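Local atomic coordinates of dTor_3x33L (Synthetic construct, PDB entry 4YY2), a protein that has no known natural function, being a computationally designed left-handed alpha-helical toroid built from three tandem repeats. Residues V11-A19 against L78-S86. Numbering follows the deposited sequence.
Sequences VLLELIAEA and LLELIAEAS
The helical segments 11-19 and 78-86 run side by side in the same direction, their axes 9.3 Å apart at closest approach and inclined by 17°. The CA atoms draw together along the pair, from 7.8 Å between L12 and L79 to 4.6 Å between A19 and S86. Large side chains fill the wide end and small ones the narrow end. L12 reaches across with both methyls. Its CD2 meets L79 CD2 at 3.6 Å, and its CD1 lies near L78 CD1. L12 crosses both leucines at about a right angle. L79 CD2 also touches L15 CD1, so this one methyl touches two leucines of the facing helix.

I82 points at the facing helix and divides its two branches. CG1 is anti to the carbonyl carbon (chi1 -67°), which carries CD1 to I16 CG1 at 3.8 Å and to L12 CD2. CG2 lies by L15 CB, 4.0 Å away. With an alanine in place of I82, L12, L15 and I16 would probably lose their shared partner and a gap would open among them. No hydrogen bond crosses between the segments.

Segments 11-19 and 78-86 are 59 residues apart in sequence at their closest ends, yet they pack directly. Contact between the first and fifth of the six helices fits the closed ring of an alpha/alpha toroid. Helix 41-53 lies against the same pair: L45 touches I16, and L46 touches L78. F97 of helix 90-101 packs on L79.

Beyond I82 only small side chains meet. A19 CB is 3.8 Å from S86 CB and 4.3 Å from A85 CB; these small side chains let the backbones come close.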
loop_
_atom_site.group_PDB
_atom_site.type_symbol
_atom_site.label_atom_id
_atom_site.label_comp_id
_atom_site.label_asym_id
_atom_site.label_seq_id
_atom_site.Cartn_x
_atom_site.Cartn_y
_atom_site.Cartn_z
ATOM N N VAL A 11 7.130 -0.429 -6.134
ATOM C CA VAL A 11 6.546 0.893 -6.255
ATOM C C VAL A 11 5.506 1.146 -5.131
ATOM O O VAL A 11 5.486 2.243 -4.511
ATOM C CB VAL A 11 5.916 1.117 -7.613
ATOM C CG1 VAL A 11 5.261 2.474 -7.695
ATOM C CG2 VAL A 11 6.943 0.962 -8.735
ATOM N N LEU A 12 4.657 0.150 -4.840
ATOM C CA LEU A 12 3.701 0.299 -3.727
ATOM C C LEU A 12 4.419 0.555 -2.408
ATOM O O LEU A 12 4.011 1.453 -1.595
ATOM C CB LEU A 12 2.766 -0.928 -3.564
ATOM C CG LEU A 12 1.798 -1.100 -4.742
ATOM C CD1 LEU A 12 1.067 -2.426 -4.639
ATOM C CD2 LEU A 12 0.830 0.060 -4.885
ATOM N N LEU A 13 5.485 -0.181 -2.171
ATOM C CA LEU A 13 6.271 0.047 -0.931
ATOM C C LEU A 13 6.873 1.430 -0.863
ATOM O O LEU A 13 6.910 2.008 0.230
ATOM C CB LEU A 13 7.352 -1.002 -0.763
ATOM C CG LEU A 13 6.798 -2.410 -0.486
ATOM C CD1 LEU A 13 7.916 -3.435 -0.606
ATOM C CD2 LEU A 13 6.132 -2.559 0.905
ATOM N N GLU A 14 7.273 1.984 -1.997
ATOM C CA GLU A 14 7.804 3.342 -2.038
ATOM C C GLU A 14 6.753 4.367 -1.726
ATOM O O GLU A 14 6.983 5.334 -0.968
ATOM C CB GLU A 14 8.488 3.653 -3.373
ATOM C CG GLU A 14 9.814 2.884 -3.537
ATOM C CD GLU A 14 10.576 3.248 -4.816
ATOM O OE1 GLU A 14 10.068 4.051 -5.620
ATOM O OE2 GLU A 14 11.675 2.718 -5.013
ATOM N N LEU A 15 5.560 4.145 -2.263
ATOM C CA LEU A 15 4.441 5.022 -1.999
ATOM C C LEU A 15 4.066 4.978 -0.521
ATOM O O LEU A 15 3.676 5.998 0.054
ATOM C CB LEU A 15 3.215 4.685 -2.906
ATOM C CG LEU A 15 3.437 4.961 -4.386
ATOM C CD1 LEU A 15 2.336 4.440 -5.246
ATOM C CD2 LEU A 15 3.707 6.436 -4.678
ATOM N N ILE A 16 4.075 3.775 0.060
ATOM C CA ILE A 16 3.780 3.588 1.506
ATOM C C ILE A 16 4.826 4.280 2.385
ATOM O O ILE A 16 4.452 4.999 3.345
ATOM C CB ILE A 16 3.624 2.108 1.861
ATOM C CG1 ILE A 16 2.373 1.530 1.150
ATOM C CG2 ILE A 16 3.586 1.927 3.363
ATOM C CD1 ILE A 16 2.317 0.015 1.142
ATOM N N ALA A 17 6.111 4.159 2.016
ATOM C CA ALA A 17 7.119 4.951 2.697
ATOM C C ALA A 17 6.862 6.447 2.705
ATOM O O ALA A 17 6.982 7.146 3.768
ATOM C CB ALA A 17 8.490 4.665 2.117
ATOM N N GLU A 18 6.541 7.000 1.529
ATOM C CA GLU A 18 6.198 8.434 1.476
ATOM C C GLU A 18 5.026 8.784 2.378
ATOM O O GLU A 18 5.045 9.838 3.110
ATOM C CB GLU A 18 5.931 8.874 0.066
ATOM C CG GLU A 18 6.003 10.377 -0.113
ATOM C CD GLU A 18 6.244 10.831 -1.550
ATOM O OE1 GLU A 18 5.976 10.044 -2.489
ATOM O OE2 GLU A 18 6.724 12.000 -1.731
ATOM N N ALA A 19 4.011 7.923 2.395
ATOM C CA ALA A 19 2.780 8.213 3.182
ATOM C C ALA A 19 3.084 8.101 4.689
ATOM O O ALA A 19 2.405 8.738 5.490
ATOM C CB ALA A 19 1.624 7.258 2.827
ATOM N N LEU A 78 -5.626 -0.758 -3.455
ATOM C CA LEU A 78 -4.429 -0.416 -2.659
ATOM C C LEU A 78 -3.987 1.021 -2.883
ATOM O O LEU A 78 -3.615 1.727 -1.920
ATOM C CB LEU A 78 -3.284 -1.379 -2.980
ATOM C CG LEU A 78 -3.532 -2.813 -2.470
ATOM C CD1 LEU A 78 -2.509 -3.778 -3.060
ATOM C CD2 LEU A 78 -3.465 -2.919 -0.951
ATOM N N LEU A 79 -4.024 1.441 -4.150
ATOM C CA LEU A 79 -3.647 2.824 -4.458
ATOM C C LEU A 79 -4.587 3.818 -3.758
ATOM O O LEU A 79 -4.145 4.886 -3.296
ATOM C CB LEU A 79 -3.521 3.063 -5.945
ATOM C CG LEU A 79 -2.347 2.281 -6.561
ATOM C CD1 LEU A 79 -2.468 2.202 -8.074
ATOM C CD2 LEU A 79 -1.018 2.914 -6.166
ATOM N N GLU A 80 -5.874 3.521 -3.797
ATOM C CA GLU A 80 -6.888 4.382 -3.162
ATOM C C GLU A 80 -6.704 4.444 -1.643
ATOM O O GLU A 80 -6.762 5.533 -1.043
ATOM C CB GLU A 80 -8.289 3.951 -3.552
ATOM C CG GLU A 80 -8.494 4.140 -5.037
ATOM C CD GLU A 80 -9.909 3.915 -5.524
ATOM O OE1 GLU A 80 -10.759 3.509 -4.723
ATOM O OE2 GLU A 80 -10.139 4.150 -6.743
ATOM N N LEU A 81 -6.338 3.324 -1.050
ATOM C CA LEU A 81 -6.014 3.260 0.354
ATOM C C LEU A 81 -4.763 4.037 0.702
ATOM O O LEU A 81 -4.718 4.714 1.711
ATOM C CB LEU A 81 -5.913 1.809 0.815
ATOM C CG LEU A 81 -7.244 1.074 0.805
ATOM C CD1 LEU A 81 -7.133 -0.448 1.045
ATOM C CD2 LEU A 81 -8.203 1.680 1.820
ATOM N N ILE A 82 -3.758 3.955 -0.162
ATOM C CA ILE A 82 -2.513 4.750 0.014
ATOM C C ILE A 82 -2.775 6.254 -0.114
ATOM O O ILE A 82 -2.278 7.096 0.676
ATOM C CB ILE A 82 -1.425 4.309 -0.963
ATOM C CG1 ILE A 82 -0.969 2.907 -0.615
ATOM C CG2 ILE A 82 -0.259 5.307 -0.942
ATOM C CD1 ILE A 82 -0.139 2.196 -1.690
ATOM N N ALA A 83 -3.655 6.598 -1.029
ATOM C CA ALA A 83 -4.059 7.990 -1.151
ATOM C C ALA A 83 -4.746 8.502 0.127
ATOM O O ALA A 83 -4.423 9.605 0.619
ATOM C CB ALA A 83 -4.931 8.216 -2.377
ATOM N N GLU A 84 -5.657 7.709 0.653
ATOM C CA GLU A 84 -6.330 8.020 1.979
ATOM C C GLU A 84 -5.277 8.213 3.079
ATOM O O GLU A 84 -5.327 9.175 3.858
ATOM C CB GLU A 84 -7.338 6.928 2.365
ATOM C CG GLU A 84 -8.664 6.952 1.595
ATOM C CD GLU A 84 -9.560 5.710 1.784
ATOM O OE1 GLU A 84 -9.873 5.387 2.942
ATOM O OE2 GLU A 84 -9.980 5.041 0.787
ATOM N N ALA A 85 -4.288 7.333 3.117
ATOM C CA ALA A 85 -3.215 7.406 4.131
ATOM C C ALA A 85 -2.339 8.645 4.062
ATOM O O ALA A 85 -1.826 9.081 5.087
ATOM C CB ALA A 85 -2.340 6.162 4.093
ATOM N N SER A 86 -2.138 9.188 2.868
ATOM C CA SER A 86 -1.252 10.339 2.704
ATOM C C SER A 86 -1.990 11.659 2.574
ATOM O O SER A 86 -1.350 12.695 2.476
ATOM C CB SER A 86 -0.365 10.172 1.481
ATOM O OG SER A 86 -1.141 9.802 0.342
#